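Alkaline phosphatase D (Bacillus subtilis, PDB 2YEQ) hydrolyses phosphate esters, acting as a phosphodiesterase whose active site holds iron and calcium. Local coordinates at residues Phe9-Ala14 against Gln188-Ala193; Asp181-His186 against Ala238-Tyr243. All coordinates share one frame; numbering follows the deposited sequence.

Contact 1 (Phe9-Ala14 against Gln188-Ala193)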
loop_
_atom_site.group_PDB
_atom_site.type_symbol
_atom_site.label_atom_id
_atom_site.label_comp_id
_atom_site.label_asym_id
_atom_site.label_seq_id
_atom_site.Cartn_x
_atom_site.Cartn_y
_atom_site.Cartn_z
ATOM N N PHE A 9 -19.525 -15.828 0.849
ATOM C CA PHE A 9 -18.357 -15.098 1.357
ATOM C C PHE A 9 -17.089 -15.502 0.592
ATOM O O PHE A 9 -16.086 -15.870 1.190
ATOM C CB PHE A 9 -18.184 -15.334 2.860
ATOM C CG PHE A 9 -19.371 -14.912 3.697
ATOM C CD1 PHE A 9 -19.620 -13.570 3.956
ATOM C CD2 PHE A 9 -20.219 -15.855 4.249
ATOM C CE1 PHE A 9 -20.683 -13.177 4.726
ATOM C CE2 PHE A 9 -21.313 -15.463 5.042
ATOM C CZ PHE A 9 -21.531 -14.135 5.288
ATOM N N THR A 10 -17.154 -15.423 -0.733
ATOM C CA THR A 10 -16.077 -15.853 -1.619
ATOM C C THR A 10 -14.859 -14.927 -1.525
ATOM O O THR A 10 -13.773 -15.290 -1.975
ATOM C CB THR A 10 -16.570 -15.826 -3.088
ATOM O OG1 THR A 10 -17.088 -14.500 -3.365
ATOM C CG2 THR A 10 -17.698 -16.898 -3.329
ATOM N N LEU A 11 -15.050 -13.719 -1.005
ATOM C CA LEU A 11 -13.942 -12.753 -0.854
ATOM C C LEU A 11 -13.465 -12.676 0.582
ATOM O O LEU A 11 -12.677 -11.785 0.946
ATOM C CB LEU A 11 -14.374 -11.364 -1.320
ATOM C CG LEU A 11 -14.916 -11.373 -2.752
ATOM C CD1 LEU A 11 -15.163 -9.942 -3.198
ATOM C CD2 LEU A 11 -14.005 -12.090 -3.713
ATOM N N GLY A 12 -13.958 -13.605 1.402
ATOM C CA GLY A 12 -13.561 -13.687 2.802
ATOM C C GLY A 12 -14.038 -12.527 3.639
ATOM O O GLY A 12 -15.111 -11.946 3.413
ATOM N N VAL A 13 -13.225 -12.195 4.637
ATOM C CA VAL A 13 -13.509 -11.138 5.567
ATOM C C VAL A 13 -12.262 -10.276 5.767
ATOM O O VAL A 13 -11.163 -10.631 5.317
ATOM C CB VAL A 13 -13.994 -11.697 6.937
ATOM C CG1 VAL A 13 -15.275 -12.577 6.769
ATOM C CG2 VAL A 13 -12.855 -12.478 7.669
ATOM N N ALA A 14 -12.440 -9.136 6.407
ATOM C CA ALA A 14 -11.320 -8.221 6.650
ATOM C C ALA A 14 -11.670 -7.332 7.807
ATOM O O ALA A 14 -12.845 -7.204 8.180
ATOM C CB ALA A 14 -10.981 -7.363 5.382
ATOM N N GLN A 188 -11.539 -10.369 -8.481
ATOM C CA GLN A 188 -10.536 -11.297 -8.993
ATOM C C GLN A 188 -9.353 -11.400 -8.035
ATOM O O GLN A 188 -8.899 -12.494 -7.730
ATOM C CB GLN A 188 -10.010 -10.896 -10.367
ATOM C CG GLN A 188 -8.862 -11.769 -10.839
ATOM C CD GLN A 188 -8.395 -11.454 -12.244
ATOM O OE1 GLN A 188 -8.238 -10.281 -12.605
ATOM N NE2 GLN A 188 -8.148 -12.506 -13.049
ATOM N N TYR A 189 -8.833 -10.246 -7.627
ATOM C CA TYR A 189 -7.668 -10.164 -6.733
ATOM C C TYR A 189 -7.981 -10.712 -5.349
ATOM O O TYR A 189 -7.224 -11.506 -4.817
ATOM C CB TYR A 189 -7.163 -8.696 -6.619
ATOM C CG TYR A 189 -6.256 -8.270 -7.765
ATOM C CD1 TYR A 189 -6.684 -8.343 -9.083
ATOM C CD2 TYR A 189 -4.993 -7.749 -7.524
ATOM C CE1 TYR A 189 -5.867 -7.952 -10.125
ATOM C CE2 TYR A 189 -4.158 -7.364 -8.556
ATOM C CZ TYR A 189 -4.612 -7.435 -9.861
ATOM O OH TYR A 189 -3.783 -7.071 -10.897
ATOM N N ARG A 190 -9.115 -10.293 -4.789
ATOM C CA ARG A 190 -9.507 -10.617 -3.435
ATOM C C ARG A 190 -9.960 -12.096 -3.275
ATOM O O ARG A 190 -10.065 -12.580 -2.152
ATOM C CB ARG A 190 -10.600 -9.648 -2.986
ATOM C CG ARG A 190 -10.985 -9.672 -1.524
ATOM C CD ARG A 190 -9.767 -9.404 -0.649
ATOM N NE ARG A 190 -9.986 -8.620 0.548
ATOM C CZ ARG A 190 -10.483 -7.380 0.629
ATOM N NH1 ARG A 190 -10.919 -6.713 -0.432
ATOM N NH2 ARG A 190 -10.609 -6.811 1.820
ATOM N N SER A 191 -10.204 -12.787 -4.391
ATOM C CA SER A 191 -10.583 -14.197 -4.399
ATOM C C SER A 191 -9.397 -15.111 -4.029
ATOM O O SER A 191 -9.585 -16.287 -3.761
ATOM C CB SER A 191 -11.039 -14.608 -5.818
ATOM O OG SER A 191 -12.325 -14.114 -6.057
ATOM N N ASP A 192 -8.185 -14.589 -4.141
ATOM C CA ASP A 192 -6.991 -15.372 -3.879
ATOM C C ASP A 192 -6.946 -15.752 -2.400
ATOM O O ASP A 192 -7.013 -14.885 -1.544
ATOM C CB ASP A 192 -5.750 -14.579 -4.253
ATOM C CG ASP A 192 -4.498 -15.376 -4.058
ATOM O OD1 ASP A 192 -4.129 -15.540 -2.874
ATOM O OD2 ASP A 192 -3.915 -15.846 -5.060
ATOM N N ALA A 193 -6.799 -17.049 -2.128
ATOM C CA ALA A 193 -6.879 -17.610 -0.766
ATOM C C ALA A 193 -5.822 -17.033 0.159
ATOM O O ALA A 193 -6.076 -16.835 1.346
ATOM C CB ALA A 193 -6.778 -19.170 -0.796
HETATM O O HOH W 1 -10.726 -10.651 2.579
#

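Contact 2 (Asp181-His186 against Ala238-Tyr243). With EDO (1,2-ethanediol), chain B; EDO (1,2-ethanediol), chain O; EDO (1,2-ethanediol), chain C.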
loop_
_atom_site.group_PDB
_atom_site.type_symbol
_atom_site.label_atom_id
_atom_site.label_comp_id
_atom_site.label_asym_id
_atom_site.label_seq_id
_atom_site.Cartn_x
_atom_site.Cartn_y
_atom_site.Cartn_z
ATOM N N ASP A 181 -16.754 -3.093 -13.943
ATOM C CA ASP A 181 -15.418 -3.530 -14.312
ATOM C C ASP A 181 -14.459 -3.500 -13.070
ATOM O O ASP A 181 -13.719 -4.450 -12.836
ATOM C CB ASP A 181 -14.789 -2.625 -15.375
ATOM C CG ASP A 181 -15.464 -2.679 -16.750
ATOM O OD1 ASP A 181 -16.195 -3.636 -17.076
ATOM O OD2 ASP A 181 -15.179 -1.743 -17.542
ATOM N N TYR A 182 -14.487 -2.405 -12.326
ATOM C CA TYR A 182 -13.631 -2.244 -11.137
ATOM C C TYR A 182 -14.007 -3.202 -10.018
ATOM O O TYR A 182 -13.136 -3.749 -9.335
ATOM C CB TYR A 182 -13.644 -0.786 -10.614
ATOM C CG TYR A 182 -12.690 0.084 -11.373
ATOM C CD1 TYR A 182 -11.338 0.147 -11.017
ATOM C CD2 TYR A 182 -13.124 0.854 -12.458
ATOM C CE1 TYR A 182 -10.434 0.935 -11.739
ATOM C CE2 TYR A 182 -12.240 1.637 -13.190
ATOM C CZ TYR A 182 -10.897 1.687 -12.826
ATOM O OH TYR A 182 -10.041 2.476 -13.552
ATOM N N ARG A 183 -15.300 -3.388 -9.811
ATOM C CA ARG A 183 -15.791 -4.332 -8.805
ATOM C C ARG A 183 -15.315 -5.752 -9.117
ATOM O O ARG A 183 -14.836 -6.471 -8.210
ATOM C CB ARG A 183 -17.311 -4.299 -8.722
ATOM C CG ARG A 183 -17.889 -3.114 -8.025
ATOM C CD ARG A 183 -19.411 -3.061 -8.272
ATOM N NE ARG A 183 -20.078 -2.145 -7.374
ATOM C CZ ARG A 183 -21.360 -1.821 -7.444
ATOM N NH1 ARG A 183 -22.139 -2.333 -8.390
ATOM N NH2 ARG A 183 -21.871 -1.016 -6.551
ATOM N N ASN A 184 -15.424 -6.142 -10.388
ATOM C CA ASN A 184 -15.011 -7.462 -10.806
ATOM C C ASN A 184 -13.500 -7.657 -10.701
ATOM O O ASN A 184 -13.015 -8.751 -10.367
ATOM C CB ASN A 184 -15.522 -7.789 -12.218
ATOM C CG ASN A 184 -17.038 -7.960 -12.263
ATOM O OD1 ASN A 184 -17.673 -8.127 -11.220
ATOM N ND2 ASN A 184 -17.623 -7.885 -13.467
ATOM N N ARG A 185 -12.737 -6.605 -10.979
ATOM C CA ARG A 185 -11.289 -6.713 -10.840
ATOM C C ARG A 185 -10.920 -6.851 -9.346
ATOM O O ARG A 185 -10.060 -7.667 -9.017
ATOM C CB ARG A 185 -10.594 -5.495 -11.431
ATOM C CG ARG A 185 -9.083 -5.538 -11.367
ATOM C CD ARG A 185 -8.493 -6.666 -12.145
ATOM N NE ARG A 185 -8.986 -6.842 -13.519
ATOM C CZ ARG A 185 -8.453 -6.324 -14.620
ATOM N NH1 ARG A 185 -7.399 -5.504 -14.554
ATOM N NH2 ARG A 185 -8.987 -6.635 -15.817
ATOM N N HIS A 186 -11.526 -6.054 -8.471
ATOM C CA HIS A 186 -11.326 -6.236 -7.004
ATOM C C HIS A 186 -11.674 -7.664 -6.571
ATOM O O HIS A 186 -10.952 -8.272 -5.791
ATOM C CB HIS A 186 -12.099 -5.247 -6.137
ATOM C CG HIS A 186 -11.408 -3.926 -5.964
ATOM N ND1 HIS A 186 -10.666 -3.479 -4.897
ATOM C CD2 HIS A 186 -11.338 -2.950 -6.848
ATOM C CE1 HIS A 186 -10.228 -2.244 -5.156
ATOM N NE2 HIS A 186 -10.592 -1.923 -6.356
ATOM N N ALA A 238 -13.725 3.824 -9.789
ATOM C CA ALA A 238 -12.592 3.200 -9.095
ATOM C C ALA A 238 -12.616 3.446 -7.605
ATOM O O ALA A 238 -12.379 2.534 -6.813
ATOM C CB ALA A 238 -11.274 3.703 -9.678
ATOM N N TYR A 239 -12.875 4.688 -7.211
ATOM C CA TYR A 239 -12.937 5.026 -5.795
ATOM C C TYR A 239 -14.090 4.332 -5.074
ATOM O O TYR A 239 -13.914 3.876 -3.924
ATOM C CB TYR A 239 -13.009 6.541 -5.581
ATOM C CG TYR A 239 -11.714 7.324 -5.778
ATOM C CD1 TYR A 239 -10.548 6.720 -6.212
ATOM C CD2 TYR A 239 -11.671 8.682 -5.494
ATOM C CE1 TYR A 239 -9.351 7.462 -6.366
ATOM C CE2 TYR A 239 -10.505 9.423 -5.631
ATOM C CZ TYR A 239 -9.358 8.819 -6.080
ATOM O OH TYR A 239 -8.191 9.548 -6.229
ATOM N N GLN A 240 -15.261 4.262 -5.720
ATOM C CA GLN A 240 -16.407 3.550 -5.148
ATOM C C GLN A 240 -16.069 2.055 -4.954
ATOM O O GLN A 240 -16.314 1.508 -3.883
ATOM C CB GLN A 240 -17.686 3.683 -6.007
ATOM C CG GLN A 240 -18.895 2.999 -5.319
ATOM C CD GLN A 240 -20.264 3.331 -5.931
ATOM O OE1 GLN A 240 -20.495 4.424 -6.473
ATOM N NE2 GLN A 240 -21.199 2.395 -5.790
ATOM N N ALA A 241 -15.518 1.420 -5.975
ATOM C CA ALA A 241 -15.156 -0.010 -5.908
ATOM C C ALA A 241 -14.114 -0.268 -4.820
ATOM O O ALA A 241 -14.158 -1.308 -4.140
ATOM C CB ALA A 241 -14.639 -0.513 -7.219
ATOM N N TYR A 242 -13.200 0.688 -4.635
ATOM C CA TYR A 242 -12.185 0.576 -3.585
ATOM C C TYR A 242 -12.838 0.615 -2.214
ATOM O O TYR A 242 -12.613 -0.260 -1.390
ATOM C CB TYR A 242 -11.169 1.702 -3.728
ATOM C CG TYR A 242 -9.951 1.599 -2.843
ATOM C CD1 TYR A 242 -8.839 0.896 -3.248
ATOM C CD2 TYR A 242 -9.895 2.267 -1.630
ATOM C CE1 TYR A 242 -7.696 0.808 -2.427
ATOM C CE2 TYR A 242 -8.757 2.212 -0.825
ATOM C CZ TYR A 242 -7.670 1.494 -1.238
ATOM O OH TYR A 242 -6.552 1.462 -0.435
ATOM N N TYR A 243 -13.677 1.620 -1.975
ATOM C CA TYR A 243 -14.436 1.685 -0.757
ATOM C C TYR A 243 -15.190 0.364 -0.495
ATOM O O TYR A 243 -15.133 -0.163 0.616
ATOM C CB TYR A 243 -15.433 2.864 -0.740
ATOM C CG TYR A 243 -16.316 2.821 0.475
ATOM C CD1 TYR A 243 -15.868 3.309 1.706
ATOM C CD2 TYR A 243 -17.571 2.209 0.434
ATOM C CE1 TYR A 243 -16.653 3.230 2.837
ATOM C CE2 TYR A 243 -18.354 2.121 1.563
ATOM C CZ TYR A 243 -17.891 2.632 2.773
ATOM O OH TYR A 243 -18.677 2.554 3.908
HETATM C C1 EDO B . -17.720 -5.965 -16.060
HETATM O O1 EDO B . -18.879 -5.932 -16.915
HETATM C C2 EDO B . -16.526 -6.667 -16.719
HETATM O O2 EDO B . -15.761 -7.411 -15.761
HETATM C C1 EDO O . -19.022 -2.402 -18.993
HETATM O O1 EDO O . -17.908 -3.219 -19.401
HETATM C C2 EDO O . -19.558 -2.841 -17.628
HETATM O O2 EDO O . -20.424 -1.843 -17.071
HETATM C C1 EDO C . -20.960 8.887 -5.399
HETATM O O1 EDO C . -22.216 9.338 -4.901
HETATM C C2 EDO C . -20.968 7.382 -5.663
HETATM O O2 EDO C . -19.678 6.820 -5.419
HETATM O O HOH W 2 -10.263 0.745 -7.342
#

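Contact 1 (Phe9-Ala14 against Gln188-Ala193)
Arg190 lays the aliphatic start of its side chain against Leu11: CG of Arg190, held anti to the backbone N (chi1 -170°), sits 3.8 Å from CB of Leu11 and 3.7 Å from the Leu11 carbonyl O. The chain then bends at both chi2 and chi3. Farther out, the guanidinium meets Ala14 at its edge, with NH2 of Arg190 3.6 Å from CB of Ala14. The polar link runs through a water. It accepts from NE of Arg190 at 3.0 Å and donates to O of Leu11 and O of Val13, each at 2.8 Å, so one molecule ties the arginine to two carbonyls of the neighbouring segment. NH1 of Arg190 is taken up by the backbone O of His245. At the end of its side chain, Leu11 touches OG of Ser191 with CD2, 3.5 Å away, a hydroxyl already bonded to the Ala187 carbonyl. The type I turn from Phe9 to Gly12 brings Leu11 round to this position. The contact thus joins this turn and the first residues of strand 13-16 with the last part of helix 179-190; strand 23-28 touches Leu11 through Trp26 and Arg28, and His199 of helix 193-201 touches both Ala14 and Arg190.

Contact 2 (Asp181-His186 against Ala238-Tyr243)
Tyr182 turns one face of its ring to Ala238, whose CB lies 3.8 Å from the ring centroid and 19° off the normal, a CH-pi contact offset toward the rim at CE1. CG of Tyr182 lies beside the backbone N and anti to the carbonyl carbon, which directs the ring to Ala238. At the root of the side chain, CB of Tyr182 meets CB of Ala241 at 3.5 Å. The phenol OH is hydrogen-bonded to O of Val213 and to NE of Arg234. An alanine in place of Tyr182 would probably leave Ala238 CB without the ring over it, opening a gap beside that methyl and leaving the Val213 carbonyl without its phenol partner. His186, one helical turn on, presents a ring face to the carbonyl O of Ala241, which stands over its centre, while its CE1 approaches CD1 of Tyr242 at 3.9 Å. This is helix-helix packing within the calcineurin-like phosphatase region: helices 179-190 and 228-245 run in broadly the same direction, their segment axes 8.7 Å apart and crossing at -37°, with small Ala241 where the backbones come nearest. In the plane of the His186 ring, a water sits 2.9 Å from NE2 of His186 and donates to the Ala238 carbonyl. NH2 of Arg183 comes within 3.6 Å of NE2 of Gln240, guanidinium and amide planes 74° apart, without bonding. Glu244 draws both: Arg183 NE forms a salt bridge to its OE1, Gln240 NE2 bonds to OE2.

How the contacts relate
Both contacts use helix 179-190, on adjoining segments, and they lie about 14 Å apart, centre to centre, on the same side of the chain's centre. Both are largely buried, though contact 1 has partly exposed residues at Thr10 and Ser191, and contact 2 has one at Gln240. Contact 1 joins a piece of the N-terminal family region to the phosphatase region, whereas contact 2 stays wholly within the latter, pairing two helices. The chemistry follows: loop against helix end relies on an arginine that reaches the loop's carbonyls through a water, while helix against helix relies on small alanine residues set against Tyr182 and His186. His245 connects them, accepting from Arg190 through its carbonyl and bonding the Ala241 carbonyl through its ring.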